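Local coordinates for MFP2b (Ascaris suum, PDB 2BJR), which probably enhances polymerisation of the major sperm protein in nematode sperm amoeboid motility, and binds a zinc ion, at residues A27-V35 with L121-L131. Residues are numbered along the deposited sequence; the frame is centred on the assembly and turned at random.
Sequences ALGQQNMYV and LWSERPGGALL. With SO4 (sulfate ion), chain E.
The methyl of A129 sits over one face of the Q30 amide, CB 3.4 Å from OE1. Q30 NE2 donates to L28 O, near the amide plane, and a water links NE2 to S123 O. A second water joins OE1 to A129 N. At the hairpin turn, R125 CB lies over one face of the W122 indole, toward its rim, and a sulfate, probably from the crystallisation liquor, is bound at the ring edge by NE1. The R125 guanidinium carries L130 CD1 on one face; at its edge NH1 donates in plane to G128 O.

With CG anti to the backbone N (chi1 -174°), selenomethionine M33 reaches toward the hairpin, and the bend at chi3 brings CE within 3.4 Å of A129 O. Its SE lies 3.6 Å from L131 N. That buried N has no hydrogen-bond partner. L131 CD2 packs on V35 CG2 at 4.0 Å, the side chains crossing at about a right angle. L121 CD1 meets A27 CB at 3.9 Å.

The contact joins loop 27-33 and the start of strand 34-40 to the hairpin of strands 117-122 and 130-135. No direct hydrogen bond crosses it, so the loop meets the hairpin through apolar packing and two Q30 water bridges.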
ATOM      1  N   ALA A  27      -1.781   6.826  -3.240  1.00 15.63           N
ATOM      2  CA  ALA A  27      -1.223   7.269  -4.515  1.00 14.96           C
ATOM      3  C   ALA A  27      -1.030   6.062  -5.420  1.00 16.82           C
ATOM      4  O   ALA A  27      -0.520   5.049  -4.960  1.00 15.49           O
ATOM      5  CB  ALA A  27       0.052   7.930  -4.294  1.00 16.73           C
ATOM      6  N   LEU A  28      -1.466   6.176  -6.694  1.00 16.27           N
ATOM      7  CA  LEU A  28      -1.559   4.982  -7.576  1.00 17.74           C
ATOM      8  C   LEU A  28      -0.228   4.301  -7.657  1.00 17.06           C
ATOM      9  O   LEU A  28       0.761   4.941  -7.971  1.00 16.81           O
ATOM     10  CB  LEU A  28      -1.968   5.381  -8.974  1.00 19.19           C
ATOM     11  CG  LEU A  28      -2.209   4.207  -9.954  1.00 21.42           C
ATOM     12  CD1 LEU A  28      -3.414   3.436  -9.558  1.00 22.89           C
ATOM     13  CD2 LEU A  28      -2.278   4.734 -11.367  1.00 24.66           C
ATOM     14  N   GLY A  29      -0.199   3.009  -7.412  1.00 18.12           N
ATOM     15  CA  GLY A  29       1.033   2.249  -7.582  1.00 19.15           C
ATOM     16  C   GLY A  29       2.028   2.320  -6.437  1.00 19.18           C
ATOM     17  O   GLY A  29       3.073   1.628  -6.474  1.00 21.35           O
ATOM     18  N   GLN A  30       1.736   3.087  -5.389  1.00 17.23           N
ATOM     19  CA  GLN A  30       2.712   3.309  -4.337  1.00 16.32           C
ATOM     20  C   GLN A  30       2.394   2.472  -3.122  1.00 16.26           C
ATOM     21  O   GLN A  30       1.227   2.313  -2.755  1.00 15.70           O
ATOM     22  CB  GLN A  30       2.796   4.810  -3.968  1.00 16.93           C
ATOM     23  CG  GLN A  30       2.882   5.750  -5.181  1.00 17.20           C
ATOM     24  CD  GLN A  30       4.025   5.373  -6.124  1.00 18.98           C
ATOM     25  OE1 GLN A  30       5.171   5.191  -5.676  1.00 19.63           O
ATOM     26  NE2 GLN A  30       3.712   5.219  -7.401  1.00 18.40           N
ATOM     27  N   GLN A  31       3.438   1.979  -2.453  1.00 15.48           N
ATOM     28  CA  GLN A  31       3.241   1.048  -1.353  1.00 16.05           C
ATOM     29  C   GLN A  31       2.755   1.709  -0.079  1.00 16.17           C
ATOM     30  O   GLN A  31       1.981   1.118   0.656  1.00 16.15           O
ATOM     31  CB  GLN A  31       4.537   0.270  -1.060  1.00 15.16           C
ATOM     32  CG  GLN A  31       4.338  -0.907  -0.107  1.00 15.94           C
ATOM     33  CD  GLN A  31       3.427  -1.997  -0.728  1.00 17.11           C
ATOM     34  OE1 GLN A  31       3.747  -2.496  -1.800  1.00 20.31           O
ATOM     35  NE2 GLN A  31       2.304  -2.294  -0.104  1.00 16.69           N
ATOM     36  N   ASN A  32       3.225   2.944   0.183  1.00 15.52           N
ATOM     37  CA  ASN A  32       3.026   3.548   1.479  1.00 14.67           C
ATOM     38  C   ASN A  32       2.953   5.043   1.354  1.00 14.18           C
ATOM     39  O   ASN A  32       3.765   5.767   1.935  1.00 14.03           O
ATOM     40  CB  ASN A  32       4.122   3.137   2.388  1.00 14.75           C
ATOM     41  CG  ASN A  32       3.933   3.606   3.840  1.00 16.13           C
ATOM     42  OD1 ASN A  32       2.824   3.778   4.308  1.00 14.62           O
ATOM     43  ND2 ASN A  32       5.066   3.768   4.566  1.00 14.43           N
HETATM   44  N   MSE A  33       2.027   5.484   0.533  1.00 14.43           N
HETATM   45  CA  MSE A  33       1.865   6.905   0.236  1.00 14.98           C
HETATM   46  C   MSE A  33       0.379   7.118  -0.023  1.00 15.94           C
HETATM   47  O   MSE A  33      -0.166   6.507  -0.942  1.00 16.94           O
HETATM   48  CB  MSE A  33       2.709   7.313  -0.974  1.00 15.27           C
HETATM   49  CG  MSE A  33       2.700   8.790  -1.254  1.00 18.31           C
HETATM   50 SE   MSE A  33       3.951   9.200  -2.709  1.00 22.73          SE
HETATM   51  CE  MSE A  33       5.615   8.611  -1.729  1.00 18.27           C
ATOM     52  N   TYR A  34      -0.262   8.015   0.763  1.00 14.08           N
ATOM     53  CA  TYR A  34      -1.706   8.223   0.737  1.00 13.13           C
ATOM     54  C   TYR A  34      -2.019   9.708   0.507  1.00 13.92           C
ATOM     55  O   TYR A  34      -1.264  10.570   0.938  1.00 15.04           O
ATOM     56  CB  TYR A  34      -2.377   7.734   2.028  1.00 12.42           C
ATOM     57  CG  TYR A  34      -2.054   6.302   2.403  1.00 12.26           C
ATOM     58  CD1 TYR A  34      -0.872   5.969   3.056  1.00 14.98           C
ATOM     59  CD2 TYR A  34      -2.965   5.288   2.169  1.00 14.86           C
ATOM     60  CE1 TYR A  34      -0.578   4.657   3.391  1.00 17.01           C
ATOM     61  CE2 TYR A  34      -2.689   3.997   2.523  1.00 14.44           C
ATOM     62  CZ  TYR A  34      -1.530   3.685   3.130  1.00 15.79           C
ATOM     63  OH  TYR A  34      -1.342   2.394   3.512  1.00 16.50           O
ATOM     64  N   VAL A  35      -3.156   9.959  -0.137  1.00 14.50           N
ATOM     65  CA  VAL A  35      -3.595  11.296  -0.486  1.00 15.00           C
ATOM     66  C   VAL A  35      -4.063  12.000   0.787  1.00 15.78           C
ATOM     67  O   VAL A  35      -4.993  11.533   1.483  1.00 16.15           O
ATOM     68  CB  VAL A  35      -4.732  11.275  -1.580  1.00 14.39           C
ATOM     69  CG1 VAL A  35      -5.057  12.673  -1.995  1.00 17.11           C
ATOM     70  CG2 VAL A  35      -4.278  10.476  -2.787  1.00 16.42           C
ATOM     71  N   LEU A 121       0.447  13.456  -8.604  1.00 15.34           N
ATOM     72  CA  LEU A 121       1.462  12.424  -8.404  1.00 15.63           C
ATOM     73  C   LEU A 121       2.506  12.457  -9.498  1.00 14.73           C
ATOM     74  O   LEU A 121       2.237  12.209 -10.655  1.00 15.37           O
ATOM     75  CB  LEU A 121       0.786  11.057  -8.344  1.00 14.22           C
ATOM     76  CG  LEU A 121       1.755   9.911  -8.080  1.00 15.81           C
ATOM     77  CD1 LEU A 121       2.383   9.952  -6.695  1.00 15.83           C
ATOM     78  CD2 LEU A 121       0.987   8.628  -8.263  1.00 17.51           C
ATOM     79  N   TRP A 122       3.726  12.763  -9.094  1.00 16.51           N
ATOM     80  CA  TRP A 122       4.899  12.707  -9.937  1.00 17.06           C
ATOM     81  C   TRP A 122       5.394  11.263  -9.931  1.00 16.94           C
ATOM     82  O   TRP A 122       6.337  10.925  -9.266  1.00 18.15           O
ATOM     83  CB  TRP A 122       5.949  13.679  -9.406  1.00 16.20           C
ATOM     84  CG  TRP A 122       7.154  13.937 -10.257  1.00 16.98           C
ATOM     85  CD1 TRP A 122       7.473  13.380 -11.472  1.00 18.76           C
ATOM     86  CD2 TRP A 122       8.215  14.826  -9.938  1.00 17.15           C
ATOM     87  NE1 TRP A 122       8.692  13.845 -11.901  1.00 19.78           N
ATOM     88  CE2 TRP A 122       9.162  14.753 -10.985  1.00 20.27           C
ATOM     89  CE3 TRP A 122       8.472  15.678  -8.858  1.00 17.55           C
ATOM     90  CZ2 TRP A 122      10.347  15.503 -10.978  1.00 20.82           C
ATOM     91  CZ3 TRP A 122       9.627  16.409  -8.850  1.00 20.60           C
ATOM     92  CH2 TRP A 122      10.547  16.339  -9.911  1.00 20.97           C
ATOM     93  N   SER A 123       4.715  10.433 -10.701  1.00 18.71           N
ATOM     94  CA  SER A 123       4.875   8.994 -10.664  1.00 20.33           C
ATOM     95  C   SER A 123       6.266   8.533 -11.116  1.00 20.83           C
ATOM     96  O   SER A 123       6.802   7.542 -10.592  1.00 21.40           O
ATOM     97  CB  SER A 123       3.785   8.314 -11.555  1.00 20.16           C
ATOM     98  OG  SER A 123       3.470   9.097 -12.744  1.00 28.45           O
ATOM     99  N   GLU A 124       6.821   9.223 -12.096  1.00 21.71           N
ATOM    100  CA  GLU A 124       8.089   8.833 -12.720  1.00 22.16           C
ATOM    101  C   GLU A 124       9.327   9.540 -12.165  1.00 22.61           C
ATOM    102  O   GLU A 124      10.382   9.490 -12.784  1.00 23.51           O
ATOM    103  CB  GLU A 124       8.004   9.043 -14.231  1.00 22.73           C
ATOM    104  CG  GLU A 124       6.833   8.336 -14.885  1.00 28.44           C
ATOM    105  CD  GLU A 124       6.858   6.843 -14.664  1.00 34.76           C
ATOM    106  OE1 GLU A 124       7.862   6.205 -15.015  1.00 39.86           O
ATOM    107  OE2 GLU A 124       5.873   6.289 -14.130  1.00 43.80           O
ATOM    108  N   ARG A 125       9.205  10.196 -11.013  1.00 20.69           N
ATOM    109  CA  ARG A 125      10.281  10.952 -10.417  1.00 19.60           C
ATOM    110  C   ARG A 125      11.427  10.006 -10.111  1.00 20.93           C
ATOM    111  O   ARG A 125      11.230   8.910  -9.529  1.00 18.66           O
ATOM    112  CB  ARG A 125       9.817  11.606  -9.135  1.00 19.60           C
ATOM    113  CG  ARG A 125      10.807  12.455  -8.412  1.00 17.42           C
ATOM    114  CD  ARG A 125      10.235  12.974  -7.143  1.00 20.40           C
ATOM    115  NE  ARG A 125      11.229  13.618  -6.311  1.00 22.39           N
ATOM    116  CZ  ARG A 125      11.946  13.007  -5.362  1.00 22.77           C
ATOM    117  NH1 ARG A 125      11.807  11.726  -5.069  1.00 26.00           N
ATOM    118  NH2 ARG A 125      12.818  13.697  -4.700  1.00 27.70           N
ATOM    119  N   PRO A 126      12.622  10.369 -10.562  1.00 21.51           N
ATOM    120  CA  PRO A 126      13.782   9.515 -10.252  1.00 21.73           C
ATOM    121  C   PRO A 126      13.939   9.312  -8.768  1.00 21.34           C
ATOM    122  O   PRO A 126      13.959  10.234  -7.955  1.00 19.55           O
ATOM    123  CB  PRO A 126      14.977  10.264 -10.896  1.00 22.42           C
ATOM    124  CG  PRO A 126      14.324  10.996 -12.029  1.00 22.92           C
ATOM    125  CD  PRO A 126      12.957  11.472 -11.477  1.00 21.86           C
ATOM    126  N   GLY A 127      14.088   8.044  -8.401  1.00 21.06           N
ATOM    127  CA  GLY A 127      14.317   7.700  -7.019  1.00 21.59           C
ATOM    128  C   GLY A 127      13.056   7.471  -6.204  1.00 21.37           C
ATOM    129  O   GLY A 127      13.121   7.176  -5.014  1.00 22.53           O
ATOM    130  N   GLY A 128      11.896   7.649  -6.829  1.00 21.67           N
ATOM    131  CA  GLY A 128      10.646   7.405  -6.155  1.00 21.23           C
ATOM    132  C   GLY A 128       9.631   8.491  -6.413  1.00 20.87           C
ATOM    133  O   GLY A 128       9.953   9.690  -6.380  1.00 19.43           O
ATOM    134  N   ALA A 129       8.396   8.062  -6.631  1.00 20.19           N
ATOM    135  CA  ALA A 129       7.264   8.998  -6.818  1.00 19.59           C
ATOM    136  C   ALA A 129       7.084   9.915  -5.624  1.00 19.55           C
ATOM    137  O   ALA A 129       7.350   9.530  -4.475  1.00 19.24           O
ATOM    138  CB  ALA A 129       6.020   8.219  -7.038  1.00 19.93           C
ATOM    139  N   LEU A 130       6.580  11.137  -5.861  1.00 18.81           N
ATOM    140  CA  LEU A 130       6.144  11.974  -4.769  1.00 18.79           C
ATOM    141  C   LEU A 130       4.771  12.507  -5.129  1.00 17.44           C
ATOM    142  O   LEU A 130       4.532  12.865  -6.260  1.00 15.91           O
ATOM    143  CB  LEU A 130       7.044  13.197  -4.534  1.00 18.95           C
ATOM    144  CG  LEU A 130       8.348  13.099  -3.768  1.00 22.01           C
ATOM    145  CD1 LEU A 130       9.012  14.467  -3.763  1.00 22.04           C
ATOM    146  CD2 LEU A 130       8.206  12.500  -2.372  1.00 22.38           C
ATOM    147  N   LEU A 131       3.935  12.565  -4.121  1.00 18.19           N
ATOM    148  CA  LEU A 131       2.608  13.128  -4.224  1.00 18.16           C
ATOM    149  C   LEU A 131       2.674  14.537  -3.647  1.00 18.02           C
ATOM    150  O   LEU A 131       3.201  14.757  -2.547  1.00 18.90           O
ATOM    151  CB  LEU A 131       1.645  12.206  -3.475  1.00 19.75           C
ATOM    152  CG  LEU A 131       0.186  12.503  -3.520  1.00 21.80           C
ATOM    153  CD1 LEU A 131      -0.434  12.356  -4.913  1.00 18.67           C
ATOM    154  CD2 LEU A 131      -0.490  11.619  -2.457  1.00 24.24           C
TER
HETATM  155  S   SO4 E1371      11.044  13.262 -14.815  1.00 46.14           S
HETATM  156  O1  SO4 E1371       9.579  13.174 -14.819  1.00 50.19           O
HETATM  157  O2  SO4 E1371      11.464  13.327 -13.431  1.00 49.96           O
HETATM  158  O3  SO4 E1371      11.544  12.055 -15.511  1.00 52.97           O
HETATM  159  O4  SO4 E1371      11.437  14.442 -15.547  1.00 49.01           O
HETATM  160  O   HOH W   1       7.723   5.156  -6.745  1.00 23.55           O
HETATM  161  O   HOH W   2       5.791   5.145  -9.489  1.00 33.97           O